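Side-chain contacts in geranylgeranyl pyrophosphate synthetase (Pyrococcus horikoshii, PDB 1WY0), which probably makes geranylgeranyl diphosphate by condensing isopentenyl diphosphate with a shorter allylic diphosphate, as a member of the polyprenyl synthetase family: residues K16-D19 with E20-E24; E331-A334 with K335-E339. All coordinates share one frame; numbering follows the deposited sequence.

Contact 1 of 2, residues K16-D19 with E20-E24; sequences KLID and EKIFE
Ile18 and Ile22 meet one turn apart on helix 3-25, the first helix of the all-alpha isoprenyl synthase fold, in an i to i+4 apolar contact. The touching atoms are Ile18 CG2 and Ile22 CD1, 4.0 Å apart, and the two side chains meet at a slant. Ile22 reaches back along the helix because its CG1 stands beside its own backbone N (chi1 -78°) and the chain is then stretched out at chi2 (178°). That path brings Ile22 CG1 to 3.4 Å from Ile18 O, the carbonyl that also accepts the backbone bond from Ile22 N. Ile18 continues into Pro51 and Leu55 of helix 49-57, while Ile22 meets Val73 of helix 69-90, so the pair faces the protein interior.

Asp19 runs alongside Ile22 in the same direction, with Asp19 OD1 4.0 Å from Ile22 CD1. This carboxylate is held by a salt bridge to Arg48, part of a Gly-Gly-Lys-Arg sequence that resembles the isopentenyl diphosphate-binding segment of related synthases. The other branch of Ile22, CG2, sits over the centre of the Phe23 ring, 4.2 Å above its plane, a CH-pi-like packing between neighbours in sequence. The ring also meets Asp19 O obliquely, at 3.3 Å from Phe23 CD2.

Glu20 is more exposed, and its CG lies 3.4 Å from Lys16 O. Lys21 instead bends at chi2 and leads towards the end of the helix. There Lys21 NZ forms a salt bridge with Glu24 OE1 at 3.6 Å, while Glu24 OE2 pairs with Arg127.

Contact 2 of 2, residues E331-A334 with K335-E339; sequences ELLA and KFIVE
Phe336 rests its CB on the carbonyls of Leu332 and Leu333, late in helix 325-336, the last helix of this all-alpha isoprenyl synthase fold. With its CG anti to the backbone N (chi1 171°), the base of the side chain stays closest to the preceding turn, Phe336 CB lying 3.4 Å from both Leu332 O and Leu333 O. The ring leads off towards helix 3-25, where it makes edge-to-face pairs with Phe8 and with Tyr4, a tyrosine that Leu332 and Lys335 also touch and whose hydroxyl is hydrogen-bonded to Glu339 OE1.

Ile337 takes another direction and packs on Leu333. At the root of the side chain, Ile337 CB lies 3.4 Å from Leu333 O, and Ile337 N donates its backbone hydrogen bond to this same oxygen at 2.8 Å. CG1 stays beside it, 3.5 Å from Leu333 O. CG2 is swung anti to the backbone N, and the extended second torsion (chi2 176°) carries the branch through CG1 towards the preceding turn. At the tip, Ile337 CD1 lies 4.0 Å from Leu333 O and touches the branch carbon Leu333 CG at 4.2 Å. Both side chains are buried: Ile337 continues onto Val210 of helix 197-224, and Leu333 onto Val49 and Val53 of helix 49-57.

Val338 faces helices 197-224 and 299-315, meeting Trp217, Lys308 and Ile311. Within the contact its methyl Val338 CG1 approaches the backbone oxygen Ala334 O to 3.7 Å.

Contacts 1 and 2 are both one-turn packings on terminal helices, with centres 25 Å apart and nearest atoms about 13 Å apart, so they do not touch. Helix 3-25 joins them: contact 1 lies near its C-terminal end, whereas contact 2 packs on its beginning. Helix 49-57 is a second shared neighbour and borders both contacts. Contact 1 also borders helix 69-90, which ends in an Asp-Asp-Ile-Met-Asp sequence, probably the magnesium-binding aspartate motif of the family. The same helix carries Tyr81. Separately from that motif, Tyr81 and Cys150 form the site of a bound mercury ion.

Contact 1 of 2, residues K16-D19 with E20-E24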
ATOM      1  N   LYS A  16     -23.290   6.656   8.966  1.00 54.15           N
ATOM      2  CA  LYS A  16     -24.147   5.996   7.988  1.00 54.73           C
ATOM      3  C   LYS A  16     -23.778   6.334   6.549  1.00 53.15           C
ATOM      4  O   LYS A  16     -23.618   5.443   5.719  1.00 52.89           O
ATOM      5  CB  LYS A  16     -25.615   6.373   8.213  1.00 56.82           C
ATOM      6  CG  LYS A  16     -26.309   5.613   9.333  1.00 59.11           C
ATOM      7  CD  LYS A  16     -27.783   6.006   9.410  1.00 60.68           C
ATOM      8  CE  LYS A  16     -28.603   5.012  10.227  1.00 61.73           C
ATOM      9  NZ  LYS A  16     -29.844   5.641  10.788  1.00 61.25           N
ATOM     10  N   LEU A  17     -23.666   7.626   6.258  1.00 51.75           N
ATOM     11  CA  LEU A  17     -23.333   8.094   4.918  1.00 51.07           C
ATOM     12  C   LEU A  17     -21.969   7.564   4.518  1.00 49.99           C
ATOM     13  O   LEU A  17     -21.769   7.076   3.410  1.00 47.59           O
ATOM     14  CB  LEU A  17     -23.289   9.625   4.885  1.00 53.12           C
ATOM     15  CG  LEU A  17     -24.373  10.415   5.624  1.00 55.54           C
ATOM     16  CD1 LEU A  17     -23.857  11.820   5.920  1.00 54.63           C
ATOM     17  CD2 LEU A  17     -25.647  10.464   4.786  1.00 55.06           C
ATOM     18  N   ILE A  18     -21.027   7.681   5.442  1.00 48.79           N
ATOM     19  CA  ILE A  18     -19.671   7.233   5.210  1.00 47.49           C
ATOM     20  C   ILE A  18     -19.635   5.740   4.955  1.00 46.50           C
ATOM     21  O   ILE A  18     -18.968   5.283   4.034  1.00 45.61           O
ATOM     22  CB  ILE A  18     -18.787   7.596   6.409  1.00 47.63           C
ATOM     23  CG1 ILE A  18     -18.810   9.115   6.593  1.00 48.40           C
ATOM     24  CG2 ILE A  18     -17.370   7.070   6.206  1.00 47.60           C
ATOM     25  CD1 ILE A  18     -18.214   9.894   5.448  1.00 49.62           C
ATOM     26  N   ASP A  19     -20.375   4.979   5.752  1.00 47.11           N
ATOM     27  CA  ASP A  19     -20.377   3.535   5.585  1.00 48.22           C
ATOM     28  C   ASP A  19     -20.942   3.034   4.267  1.00 47.89           C
ATOM     29  O   ASP A  19     -20.453   2.049   3.728  1.00 47.99           O
ATOM     30  CB  ASP A  19     -21.087   2.854   6.760  1.00 49.22           C
ATOM     31  CG  ASP A  19     -20.183   2.716   7.967  1.00 50.81           C
ATOM     32  OD1 ASP A  19     -18.965   2.544   7.759  1.00 51.38           O
ATOM     33  OD2 ASP A  19     -20.674   2.766   9.113  1.00 52.14           O
ATOM     34  N   GLU A  20     -21.965   3.696   3.741  1.00 47.34           N
ATOM     35  CA  GLU A  20     -22.527   3.264   2.469  1.00 47.30           C
ATOM     36  C   GLU A  20     -21.434   3.384   1.403  1.00 45.47           C
ATOM     37  O   GLU A  20     -21.215   2.467   0.617  1.00 45.66           O
ATOM     38  CB  GLU A  20     -23.727   4.136   2.085  1.00 50.65           C
ATOM     39  CG  GLU A  20     -24.977   3.914   2.942  1.00 54.28           C
ATOM     40  CD  GLU A  20     -26.146   4.787   2.507  1.00 57.48           C
ATOM     41  OE1 GLU A  20     -27.231   4.227   2.219  1.00 57.03           O
ATOM     42  OE2 GLU A  20     -25.980   6.029   2.441  1.00 57.94           O
ATOM     43  N   LYS A  21     -20.734   4.514   1.394  1.00 44.53           N
ATOM     44  CA  LYS A  21     -19.671   4.739   0.419  1.00 44.17           C
ATOM     45  C   LYS A  21     -18.522   3.750   0.563  1.00 42.91           C
ATOM     46  O   LYS A  21     -17.987   3.259  -0.433  1.00 42.29           O
ATOM     47  CB  LYS A  21     -19.141   6.172   0.527  1.00 43.81           C
ATOM     48  CG  LYS A  21     -20.151   7.223   0.100  1.00 46.81           C
ATOM     49  CD  LYS A  21     -20.752   6.890  -1.255  1.00 48.83           C
ATOM     50  CE  LYS A  21     -21.910   7.824  -1.608  1.00 51.11           C
ATOM     51  NZ  LYS A  21     -22.547   7.426  -2.898  1.00 52.19           N
ATOM     52  N   ILE A  22     -18.150   3.455   1.803  1.00 41.50           N
ATOM     53  CA  ILE A  22     -17.073   2.515   2.053  1.00 40.87           C
ATOM     54  C   ILE A  22     -17.380   1.156   1.450  1.00 41.23           C
ATOM     55  O   ILE A  22     -16.579   0.601   0.700  1.00 41.09           O
ATOM     56  CB  ILE A  22     -16.821   2.326   3.570  1.00 40.92           C
ATOM     57  CG1 ILE A  22     -16.038   3.522   4.116  1.00 39.21           C
ATOM     58  CG2 ILE A  22     -16.070   1.019   3.821  1.00 37.80           C
ATOM     59  CD1 ILE A  22     -15.785   3.462   5.596  1.00 38.44           C
ATOM     60  N   PHE A  23     -18.553   0.624   1.764  1.00 42.08           N
ATOM     61  CA  PHE A  23     -18.914  -0.690   1.269  1.00 43.05           C
ATOM     62  C   PHE A  23     -19.335  -0.781  -0.188  1.00 43.16           C
ATOM     63  O   PHE A  23     -19.602  -1.868  -0.688  1.00 44.04           O
ATOM     64  CB  PHE A  23     -19.960  -1.306   2.194  1.00 43.72           C
ATOM     65  CG  PHE A  23     -19.402  -1.667   3.543  1.00 44.79           C
ATOM     66  CD1 PHE A  23     -18.385  -2.613   3.651  1.00 43.55           C
ATOM     67  CD2 PHE A  23     -19.839  -1.023   4.692  1.00 44.09           C
ATOM     68  CE1 PHE A  23     -17.809  -2.905   4.876  1.00 44.23           C
ATOM     69  CE2 PHE A  23     -19.268  -1.308   5.927  1.00 44.97           C
ATOM     70  CZ  PHE A  23     -18.250  -2.252   6.018  1.00 45.25           C
ATOM     71  N   GLU A  24     -19.394   0.349  -0.881  1.00 43.50           N
ATOM     72  CA  GLU A  24     -19.726   0.285  -2.292  1.00 44.28           C
ATOM     73  C   GLU A  24     -18.382   0.228  -3.009  1.00 43.68           C
ATOM     74  O   GLU A  24     -18.290  -0.213  -4.155  1.00 45.07           O
ATOM     75  CB  GLU A  24     -20.553   1.494  -2.741  1.00 47.00           C
ATOM     76  CG  GLU A  24     -19.785   2.751  -3.082  1.00 50.76           C
ATOM     77  CD  GLU A  24     -20.696   3.802  -3.694  1.00 53.04           C
ATOM     78  OE1 GLU A  24     -21.830   3.959  -3.190  1.00 54.57           O
ATOM     79  OE2 GLU A  24     -20.279   4.468  -4.671  1.00 53.72           O
TER

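Contact 2 of 2, residues E331-A334 with K335-E339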
ATOM      1  N   GLU A 331     -14.970  20.689  19.507  1.00 50.41           N
ATOM      2  CA  GLU A 331     -14.453  21.050  20.818  1.00 49.32           C
ATOM      3  C   GLU A 331     -14.837  19.973  21.814  1.00 47.56           C
ATOM      4  O   GLU A 331     -14.046  19.603  22.681  1.00 46.10           O
ATOM      5  CB  GLU A 331     -15.007  22.397  21.278  1.00 51.47           C
ATOM      6  CG  GLU A 331     -14.220  23.593  20.769  1.00 54.86           C
ATOM      7  CD  GLU A 331     -14.710  24.906  21.357  1.00 55.02           C
ATOM      8  OE1 GLU A 331     -15.868  24.953  21.829  1.00 55.57           O
ATOM      9  OE2 GLU A 331     -13.936  25.886  21.340  1.00 56.52           O
ATOM     10  N   LEU A 332     -16.058  19.471  21.691  1.00 46.20           N
ATOM     11  CA  LEU A 332     -16.517  18.425  22.587  1.00 47.11           C
ATOM     12  C   LEU A 332     -15.694  17.150  22.392  1.00 46.20           C
ATOM     13  O   LEU A 332     -15.229  16.552  23.362  1.00 45.29           O
ATOM     14  CB  LEU A 332     -18.005  18.137  22.361  1.00 46.27           C
ATOM     15  CG  LEU A 332     -18.988  19.159  22.947  1.00 47.09           C
ATOM     16  CD1 LEU A 332     -20.427  18.676  22.767  1.00 45.92           C
ATOM     17  CD2 LEU A 332     -18.688  19.346  24.427  1.00 46.72           C
ATOM     18  N   LEU A 333     -15.513  16.747  21.138  1.00 45.85           N
ATOM     19  CA  LEU A 333     -14.744  15.546  20.819  1.00 45.98           C
ATOM     20  C   LEU A 333     -13.360  15.629  21.446  1.00 46.79           C
ATOM     21  O   LEU A 333     -12.935  14.722  22.169  1.00 45.79           O
ATOM     22  CB  LEU A 333     -14.620  15.395  19.303  1.00 46.99           C
ATOM     23  CG  LEU A 333     -13.871  14.184  18.750  1.00 46.87           C
ATOM     24  CD1 LEU A 333     -14.582  12.885  19.129  1.00 46.80           C
ATOM     25  CD2 LEU A 333     -13.794  14.322  17.241  1.00 47.90           C
ATOM     26  N   ALA A 334     -12.662  16.729  21.184  1.00 46.93           N
ATOM     27  CA  ALA A 334     -11.329  16.912  21.732  1.00 48.63           C
ATOM     28  C   ALA A 334     -11.354  16.810  23.248  1.00 50.54           C
ATOM     29  O   ALA A 334     -10.448  16.235  23.856  1.00 50.08           O
ATOM     30  CB  ALA A 334     -10.772  18.262  21.316  1.00 48.58           C
ATOM     31  N   LYS A 335     -12.391  17.371  23.859  1.00 51.49           N
ATOM     32  CA  LYS A 335     -12.507  17.349  25.309  1.00 53.97           C
ATOM     33  C   LYS A 335     -12.856  15.944  25.798  1.00 54.33           C
ATOM     34  O   LYS A 335     -12.384  15.512  26.846  1.00 54.69           O
ATOM     35  CB  LYS A 335     -13.557  18.366  25.768  1.00 55.50           C
ATOM     36  CG  LYS A 335     -13.250  19.003  27.112  1.00 59.06           C
ATOM     37  CD  LYS A 335     -14.400  19.888  27.593  1.00 62.02           C
ATOM     38  CE  LYS A 335     -14.115  20.455  28.988  1.00 63.37           C
ATOM     39  NZ  LYS A 335     -15.244  21.277  29.522  1.00 62.43           N
ATOM     40  N   PHE A 336     -13.675  15.232  25.032  1.00 54.98           N
ATOM     41  CA  PHE A 336     -14.038  13.870  25.404  1.00 55.68           C
ATOM     42  C   PHE A 336     -12.817  12.955  25.336  1.00 56.16           C
ATOM     43  O   PHE A 336     -12.555  12.129  26.202  1.00 56.58           O
ATOM     44  CB  PHE A 336     -15.091  13.374  24.416  1.00 56.57           C
ATOM     45  CG  PHE A 336     -15.342  11.907  24.620  1.00 58.41           C
ATOM     46  CD1 PHE A 336     -16.113  11.485  25.699  1.00 58.87           C
ATOM     47  CD2 PHE A 336     -14.852  10.982  23.708  1.00 58.56           C
ATOM     48  CE1 PHE A 336     -16.399  10.136  25.857  1.00 58.98           C
ATOM     49  CE2 PHE A 336     -15.146   9.631  23.876  1.00 58.97           C
ATOM     50  CZ  PHE A 336     -15.918   9.202  24.950  1.00 58.40           C
ATOM     51  N   ILE A 337     -12.085  13.107  24.233  1.00 57.06           N
ATOM     52  CA  ILE A 337     -10.953  12.240  24.003  1.00 58.79           C
ATOM     53  C   ILE A 337      -9.963  12.227  25.177  1.00 60.26           C
ATOM     54  O   ILE A 337      -9.095  11.375  25.282  1.00 61.07           O
ATOM     55  CB  ILE A 337     -10.274  12.715  22.726  1.00 57.54           C
ATOM     56  CG1 ILE A 337     -10.860  11.973  21.522  1.00 58.55           C
ATOM     57  CG2 ILE A 337      -8.768  12.410  22.795  1.00 57.17           C
ATOM     58  CD1 ILE A 337     -10.277  12.474  20.199  1.00 58.19           C
ATOM     59  N   VAL A 338     -10.091  13.242  26.066  1.00 61.55           N
ATOM     60  CA  VAL A 338      -9.140  13.337  27.183  1.00 63.67           C
ATOM     61  C   VAL A 338      -9.788  13.217  28.578  1.00 64.75           C
ATOM     62  O   VAL A 338      -9.125  13.298  29.607  1.00 64.43           O
ATOM     63  CB  VAL A 338      -8.373  14.657  27.083  1.00 64.19           C
ATOM     64  CG1 VAL A 338      -9.304  15.834  27.376  1.00 63.90           C
ATOM     65  CG2 VAL A 338      -7.222  14.656  28.076  1.00 64.67           C
ATOM     66  N   GLU A 339     -11.125  13.051  28.610  1.00 65.56           N
ATOM     67  CA  GLU A 339     -11.805  12.972  29.904  1.00 66.95           C
ATOM     68  C   GLU A 339     -12.333  11.561  30.202  1.00 67.53           C
ATOM     69  O   GLU A 339     -12.644  11.222  31.336  1.00 67.59           O
ATOM     70  CB  GLU A 339     -12.962  13.979  29.907  1.00 68.37           C
ATOM     71  CG  GLU A 339     -12.531  15.368  30.384  1.00 71.01           C
ATOM     72  CD  GLU A 339     -13.745  16.263  30.459  1.00 71.55           C
ATOM     73  OE1 GLU A 339     -14.659  16.074  29.669  1.00 72.96           O
ATOM     74  OE2 GLU A 339     -13.773  17.139  31.323  1.00 72.16           O
TER